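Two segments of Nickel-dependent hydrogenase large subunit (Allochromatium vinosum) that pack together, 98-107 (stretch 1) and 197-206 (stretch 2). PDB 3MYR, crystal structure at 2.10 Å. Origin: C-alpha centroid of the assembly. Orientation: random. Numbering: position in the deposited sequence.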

ATOM      1  N   ALA B  98      -0.100   0.904  13.855  1.00 17.04           N
ATOM      2  CA  ALA B  98       1.140   0.224  13.360  1.00 18.19           C
ATOM      3  C   ALA B  98       1.237   0.412  11.859  1.00 19.07           C
ATOM      4  O   ALA B  98       2.363   0.548  11.312  1.00 19.42           O
ATOM      5  CB  ALA B  98       1.148  -1.292  13.668  1.00 15.26           C
ATOM      6  N   GLN B  99       0.089   0.385  11.162  1.00 18.60           N
ATOM      7  CA  GLN B  99       0.144   0.510   9.680  1.00 16.12           C
ATOM      8  C   GLN B  99       0.574   1.950   9.255  1.00 18.02           C
ATOM      9  O   GLN B  99       1.337   2.148   8.289  1.00 17.07           O
ATOM     10  CB  GLN B  99      -1.248   0.182   9.076  1.00 16.25           C
ATOM     11  CG  GLN B  99      -1.348   0.519   7.572  1.00 17.11           C
ATOM     12  CD  GLN B  99      -0.302  -0.271   6.731  1.00 22.36           C
ATOM     13  OE1 GLN B  99       0.042  -1.381   7.079  1.00 20.86           O
ATOM     14  NE2 GLN B  99       0.195   0.325   5.623  1.00 18.93           N
ATOM     15  N   TYR B 100      -0.030   2.978   9.882  1.00 16.37           N
ATOM     16  CA  TYR B 100       0.376   4.337   9.641  1.00 18.89           C
ATOM     17  C   TYR B 100       1.878   4.519   9.798  1.00 19.48           C
ATOM     18  O   TYR B 100       2.534   5.166   8.968  1.00 21.96           O
ATOM     19  CB  TYR B 100      -0.255   5.293  10.684  1.00 17.19           C
ATOM     20  CG  TYR B 100      -1.512   5.915  10.187  1.00 18.47           C
ATOM     21  CD1 TYR B 100      -2.728   5.192  10.189  1.00 18.65           C
ATOM     22  CD2 TYR B 100      -1.538   7.246   9.836  1.00 19.31           C
ATOM     23  CE1 TYR B 100      -3.949   5.793   9.829  1.00 25.42           C
ATOM     24  CE2 TYR B 100      -2.750   7.851   9.478  1.00 21.25           C
ATOM     25  CZ  TYR B 100      -3.954   7.157   9.512  1.00 24.12           C
ATOM     26  OH  TYR B 100      -5.162   7.844   9.168  1.00 23.65           O
ATOM     27  N   ILE B 101       2.399   4.053  10.922  1.00 19.04           N
ATOM     28  CA  ILE B 101       3.812   4.338  11.254  1.00 18.74           C
ATOM     29  C   ILE B 101       4.724   3.635  10.241  1.00 20.30           C
ATOM     30  O   ILE B 101       5.606   4.237   9.687  1.00 19.93           O
ATOM     31  CB  ILE B 101       4.060   3.903  12.659  1.00 16.49           C
ATOM     32  CG1 ILE B 101       3.274   4.927  13.540  1.00 23.73           C
ATOM     33  CG2 ILE B 101       5.550   4.038  13.027  1.00 20.03           C
ATOM     34  CD1 ILE B 101       2.905   4.262  14.847  1.00 23.62           C
ATOM     35  N   HIS B 102       4.454   2.356   9.962  1.00 18.19           N
ATOM     36  CA  HIS B 102       5.220   1.607   8.994  1.00 19.02           C
ATOM     37  C   HIS B 102       5.168   2.343   7.662  1.00 19.12           C
ATOM     38  O   HIS B 102       6.159   2.539   7.007  1.00 20.60           O
ATOM     39  CB  HIS B 102       4.597   0.184   8.844  1.00 16.80           C
ATOM     40  CG  HIS B 102       5.310  -0.673   7.853  1.00 17.69           C
ATOM     41  ND1 HIS B 102       5.005  -0.667   6.502  1.00 20.55           N
ATOM     42  CD2 HIS B 102       6.355  -1.528   8.004  1.00 20.16           C
ATOM     43  CE1 HIS B 102       5.797  -1.534   5.886  1.00 21.27           C
ATOM     44  NE2 HIS B 102       6.654  -2.032   6.766  1.00 20.79           N
ATOM     45  N   ASP B 103       3.961   2.686   7.224  1.00 19.57           N
ATOM     46  CA  ASP B 103       3.714   3.188   5.884  1.00 19.13           C
ATOM     47  C   ASP B 103       4.322   4.634   5.707  1.00 19.17           C
ATOM     48  O   ASP B 103       5.018   4.894   4.744  1.00 20.10           O
ATOM     49  CB  ASP B 103       2.183   3.214   5.736  1.00 21.21           C
ATOM     50  CG  ASP B 103       1.711   3.382   4.329  1.00 22.37           C
ATOM     51  OD1 ASP B 103       2.446   3.992   3.481  1.00 27.97           O
ATOM     52  OD2 ASP B 103       0.565   2.886   4.055  1.00 22.94           O
ATOM     53  N   HIS B 104       4.141   5.539   6.666  1.00 16.90           N
ATOM     54  CA  HIS B 104       4.703   6.890   6.567  1.00 17.65           C
ATOM     55  C   HIS B 104       6.215   6.899   6.559  1.00 18.79           C
ATOM     56  O   HIS B 104       6.797   7.702   5.835  1.00 18.18           O
ATOM     57  CB  HIS B 104       4.215   7.780   7.742  1.00 15.40           C
ATOM     58  CG  HIS B 104       2.778   8.213   7.599  1.00 18.54           C
ATOM     59  ND1 HIS B 104       2.074   8.019   6.421  1.00 14.60           N
ATOM     60  CD2 HIS B 104       1.968   8.939   8.411  1.00 18.15           C
ATOM     61  CE1 HIS B 104       0.878   8.576   6.535  1.00 20.36           C
ATOM     62  NE2 HIS B 104       0.777   9.112   7.741  1.00 21.01           N
ATOM     63  N   VAL B 105       6.842   6.075   7.423  1.00 17.32           N
ATOM     64  CA  VAL B 105       8.303   6.048   7.527  1.00 18.31           C
ATOM     65  C   VAL B 105       8.857   5.548   6.180  1.00 19.56           C
ATOM     66  O   VAL B 105       9.778   6.155   5.611  1.00 18.40           O
ATOM     67  CB  VAL B 105       8.775   5.130   8.695  1.00 18.08           C
ATOM     68  CG1 VAL B 105      10.286   4.678   8.525  1.00 16.27           C
ATOM     69  CG2 VAL B 105       8.540   5.853  10.049  1.00 14.87           C
ATOM     70  N   MET B 106       8.259   4.500   5.630  1.00 16.02           N
ATOM     71  CA  MET B 106       8.817   3.998   4.341  1.00 18.44           C
ATOM     72  C   MET B 106       8.453   4.978   3.239  1.00 19.69           C
ATOM     73  O   MET B 106       9.237   5.115   2.308  1.00 19.15           O
ATOM     74  CB  MET B 106       8.173   2.644   3.920  1.00 18.56           C
ATOM     75  CG  MET B 106       8.664   1.477   4.867  1.00 20.68           C
ATOM     76  SD  MET B 106       8.073  -0.125   4.126  1.00 24.74           S
ATOM     77  CE  MET B 106       9.087  -0.390   2.660  1.00 20.03           C
ATOM     78  N   HIS B 107       7.264   5.611   3.286  1.00 17.16           N
ATOM     79  CA  HIS B 107       7.035   6.607   2.236  1.00 19.02           C
ATOM     80  C   HIS B 107       8.143   7.665   2.262  1.00 17.87           C
ATOM     81  O   HIS B 107       8.755   8.009   1.237  1.00 18.33           O
ATOM     82  CB  HIS B 107       5.701   7.401   2.368  1.00 17.74           C
ATOM     83  CG  HIS B 107       5.561   8.431   1.312  1.00 17.66           C
ATOM     84  ND1 HIS B 107       5.754   9.778   1.531  1.00 16.94           N
ATOM     85  CD2 HIS B 107       5.381   8.290  -0.023  1.00 20.47           C
ATOM     86  CE1 HIS B 107       5.608  10.429   0.394  1.00 17.59           C
ATOM     87  NE2 HIS B 107       5.381   9.545  -0.567  1.00 19.10           N
ATOM     88  N   TRP B 197      14.386  -1.442  10.139  1.00 17.49           N
ATOM     89  CA  TRP B 197      13.365  -1.157  11.138  1.00 18.50           C
ATOM     90  C   TRP B 197      11.955  -1.579  10.638  1.00 19.59           C
ATOM     91  O   TRP B 197      11.140  -2.180  11.383  1.00 18.93           O
ATOM     92  CB  TRP B 197      13.381   0.379  11.448  1.00 17.50           C
ATOM     93  CG  TRP B 197      12.186   0.804  12.241  1.00 20.19           C
ATOM     94  CD1 TRP B 197      12.044   0.806  13.627  1.00 17.07           C
ATOM     95  CD2 TRP B 197      10.936   1.279  11.695  1.00 20.86           C
ATOM     96  NE1 TRP B 197      10.775   1.284  13.938  1.00 19.41           N
ATOM     97  CE2 TRP B 197      10.110   1.619  12.777  1.00 19.70           C
ATOM     98  CE3 TRP B 197      10.481   1.530  10.384  1.00 17.17           C
ATOM     99  CZ2 TRP B 197       8.791   2.073  12.592  1.00 20.67           C
ATOM    100  CZ3 TRP B 197       9.160   1.912  10.199  1.00 17.85           C
ATOM    101  CH2 TRP B 197       8.346   2.238  11.311  1.00 20.37           C
ATOM    102  N   GLN B 198      11.685  -1.338   9.353  1.00 19.50           N
ATOM    103  CA  GLN B 198      10.310  -1.604   8.865  1.00 17.24           C
ATOM    104  C   GLN B 198       9.953  -3.084   8.910  1.00 19.03           C
ATOM    105  O   GLN B 198       8.833  -3.437   9.221  1.00 19.64           O
ATOM    106  CB  GLN B 198      10.035  -0.976   7.499  1.00 15.45           C
ATOM    107  CG  GLN B 198      10.852  -1.477   6.308  1.00 14.85           C
ATOM    108  CD  GLN B 198      10.426  -2.827   5.780  1.00 21.93           C
ATOM    109  OE1 GLN B 198       9.242  -3.253   5.875  1.00 19.77           O
ATOM    110  NE2 GLN B 198      11.395  -3.529   5.238  1.00 19.93           N
ATOM    111  N   ARG B 199      10.924  -3.959   8.646  1.00 18.20           N
ATOM    112  CA  ARG B 199      10.631  -5.379   8.534  1.00 19.86           C
ATOM    113  C   ARG B 199      10.520  -5.969   9.931  1.00 20.74           C
ATOM    114  O   ARG B 199       9.754  -6.916  10.159  1.00 19.97           O
ATOM    115  CB  ARG B 199      11.678  -6.153   7.703  1.00 17.84           C
ATOM    116  CG  ARG B 199      13.139  -6.178   8.284  1.00 15.56           C
ATOM    117  CD  ARG B 199      14.055  -7.015   7.297  1.00 16.10           C
ATOM    118  NE  ARG B 199      14.013  -6.432   5.941  1.00 18.05           N
ATOM    119  CZ  ARG B 199      14.960  -5.614   5.453  1.00 21.41           C
ATOM    120  NH1 ARG B 199      14.833  -5.105   4.225  1.00 17.28           N
ATOM    121  NH2 ARG B 199      16.099  -5.422   6.142  1.00 17.21           N
ATOM    122  N   ASP B 200      11.165  -5.338  10.877  1.00 20.04           N
ATOM    123  CA  ASP B 200      10.845  -5.663  12.257  1.00 24.12           C
ATOM    124  C   ASP B 200       9.475  -5.212  12.743  1.00 22.66           C
ATOM    125  O   ASP B 200       8.715  -5.986  13.350  1.00 24.38           O
ATOM    126  CB  ASP B 200      11.908  -5.094  13.160  1.00 27.92           C
ATOM    127  CG  ASP B 200      12.730  -6.195  13.755  1.00 45.71           C
ATOM    128  OD1 ASP B 200      13.402  -6.928  12.908  1.00 53.21           O
ATOM    129  OD2 ASP B 200      12.454  -6.464  15.006  1.00 55.69           O
ATOM    130  N   THR B 201       9.141  -3.970  12.479  1.00 21.65           N
ATOM    131  CA  THR B 201       7.808  -3.431  12.778  1.00 22.96           C
ATOM    132  C   THR B 201       6.616  -4.262  12.212  1.00 21.65           C
ATOM    133  O   THR B 201       5.552  -4.351  12.842  1.00 19.95           O
ATOM    134  CB  THR B 201       7.779  -1.966  12.268  1.00 22.05           C
ATOM    135  OG1 THR B 201       8.745  -1.237  13.056  1.00 29.57           O
ATOM    136  CG2 THR B 201       6.405  -1.319  12.405  1.00 25.91           C
ATOM    137  N   ALA B 202       6.790  -4.836  11.012  1.00 16.99           N
ATOM    138  CA  ALA B 202       5.770  -5.646  10.375  1.00 17.47           C
ATOM    139  C   ALA B 202       5.367  -6.866  11.197  1.00 17.55           C
ATOM    140  O   ALA B 202       4.302  -7.459  10.947  1.00 18.21           O
ATOM    141  CB  ALA B 202       6.271  -6.107   9.016  1.00 16.46           C
ATOM    142  N   LYS B 203       6.220  -7.293  12.133  1.00 16.00           N
ATOM    143  CA  LYS B 203       5.869  -8.439  13.032  1.00 17.55           C
ATOM    144  C   LYS B 203       4.645  -8.132  13.879  1.00 17.05           C
ATOM    145  O   LYS B 203       3.969  -9.043  14.352  1.00 15.87           O
ATOM    146  CB  LYS B 203       7.058  -8.687  14.008  1.00 18.45           C
ATOM    147  CG  LYS B 203       8.280  -9.252  13.266  1.00 18.40           C
ATOM    148  CD  LYS B 203       9.393  -9.453  14.246  1.00 22.22           C
ATOM    149  CE  LYS B 203      10.587 -10.070  13.478  1.00 26.53           C
ATOM    150  NZ  LYS B 203      11.654 -10.099  14.547  1.00 35.62           N
ATOM    151  N   PHE B 204       4.360  -6.833  14.079  1.00 18.63           N
ATOM    152  CA  PHE B 204       3.192  -6.452  14.870  1.00 20.18           C
ATOM    153  C   PHE B 204       1.891  -6.946  14.195  1.00 20.79           C
ATOM    154  O   PHE B 204       1.034  -7.547  14.848  1.00 18.76           O
ATOM    155  CB  PHE B 204       3.118  -4.903  14.939  1.00 20.55           C
ATOM    156  CG  PHE B 204       2.144  -4.354  15.983  1.00 18.35           C
ATOM    157  CD1 PHE B 204       2.582  -4.024  17.262  1.00 19.50           C
ATOM    158  CD2 PHE B 204       0.803  -4.130  15.652  1.00 23.16           C
ATOM    159  CE1 PHE B 204       1.711  -3.427  18.201  1.00 22.20           C
ATOM    160  CE2 PHE B 204      -0.084  -3.620  16.603  1.00 21.10           C
ATOM    161  CZ  PHE B 204       0.391  -3.219  17.865  1.00 22.56           C
ATOM    162  N   HIS B 205       1.686  -6.629  12.916  1.00 19.67           N
ATOM    163  CA  HIS B 205       0.535  -7.205  12.218  1.00 19.87           C
ATOM    164  C   HIS B 205       0.537  -8.765  12.173  1.00 20.86           C
ATOM    165  O   HIS B 205      -0.541  -9.389  12.165  1.00 21.85           O
ATOM    166  CB  HIS B 205       0.467  -6.689  10.776  1.00 19.96           C
ATOM    167  CG  HIS B 205       0.031  -5.267  10.686  1.00 23.80           C
ATOM    168  ND1 HIS B 205      -0.055  -4.584   9.483  1.00 23.28           N
ATOM    169  CD2 HIS B 205      -0.416  -4.414  11.650  1.00 16.93           C
ATOM    170  CE1 HIS B 205      -0.592  -3.397   9.705  1.00 26.38           C
ATOM    171  NE2 HIS B 205      -0.798  -3.259  11.010  1.00 22.81           N
ATOM    172  N   ALA B 206       1.708  -9.389  12.217  1.00 17.48           N
ATOM    173  CA  ALA B 206       1.712 -10.857  12.109  1.00 18.98           C
ATOM    174  C   ALA B 206       1.199 -11.465  13.416  1.00 18.00           C
ATOM    175  O   ALA B 206       0.443 -12.434  13.412  1.00 18.72           O
ATOM    176  CB  ALA B 206       3.132 -11.355  11.782  1.00 17.32           C
TER

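Helices that run nearly antiparallel can pack by exchanging bumps and hollows, each supplying both, and this pair from the hydrogenase large subunit is a worked example. The axes of helix 98-107 and helix 197-201 come within 10.1 Å and make an angle of 164°, so the sequences pass in opposite senses: His-102 lies abreast of Gln-198, with a CA to CA distance of 6.0 Å, while Ala-98 faces Phe-204, 7.1 Å apart by the same measure.

The most conspicuous bump is the indole of Trp-197. Its CA-to-CB bond points sideways, yet the t rotamer (chi1 168°) carries the ring nearer to stretch 1, where it enters a hollow between Ile-101 and Val-105. These residues are four apart, one helical turn, and so present their side chains along the same flank. CG1 of Val-105 meets CZ3 of Trp-197 at 3.4 Å, and CG2 of Ile-101 touches CH2 of Trp-197 at 3.7 Å, the latter at the ring edge. The floor of the hollow is backbone, for CA of His-102 lies 3.9 Å from CH2 of Trp-197. The fit is therefore a flat ring lodged between two branched aliphatic residues.

At the other end the roles are reversed. Ala-98 points toward stretch 2, and its methyl is a small bump received by two rings: CB is 3.5 Å from CD2 of Phe-204 and 3.8 Å from NE2 of His-205. Beside it, OE1 of Gln-99 approaches CE1 of His-205 at the edge of the imidazole, 3.4 Å away. The amide of Gln-99 is also anchored within its own helix, NE2 donating to OD2 of Asp-103 at 3.0 Å.

Level with the tip of the indole along the helix is the ring of His-102, whose side chain starts out sideways and then, with chi1 at 179°, brings its ring closer to the partner. NE2 of His-102 donates a hydrogen bond to OE1 of Gln-198, 3.0 Å long with an N-H...O angle of 156°. The acceptor sits near the plane of the imidazole, where a ring nitrogen directs its proton. Thr-201 approaches more loosely at the ring edge, its CG2 4.3 Å from CB of His-102, and the sulfur of Met-106 closes in on the Gln-198 amide, SD to OE1 being 3.8 Å.

Altogether 499 Å² is buried, both sides summed. Close shape matching thus accompanies a single directional bond, the one hydrogen bond that crosses between the stretches.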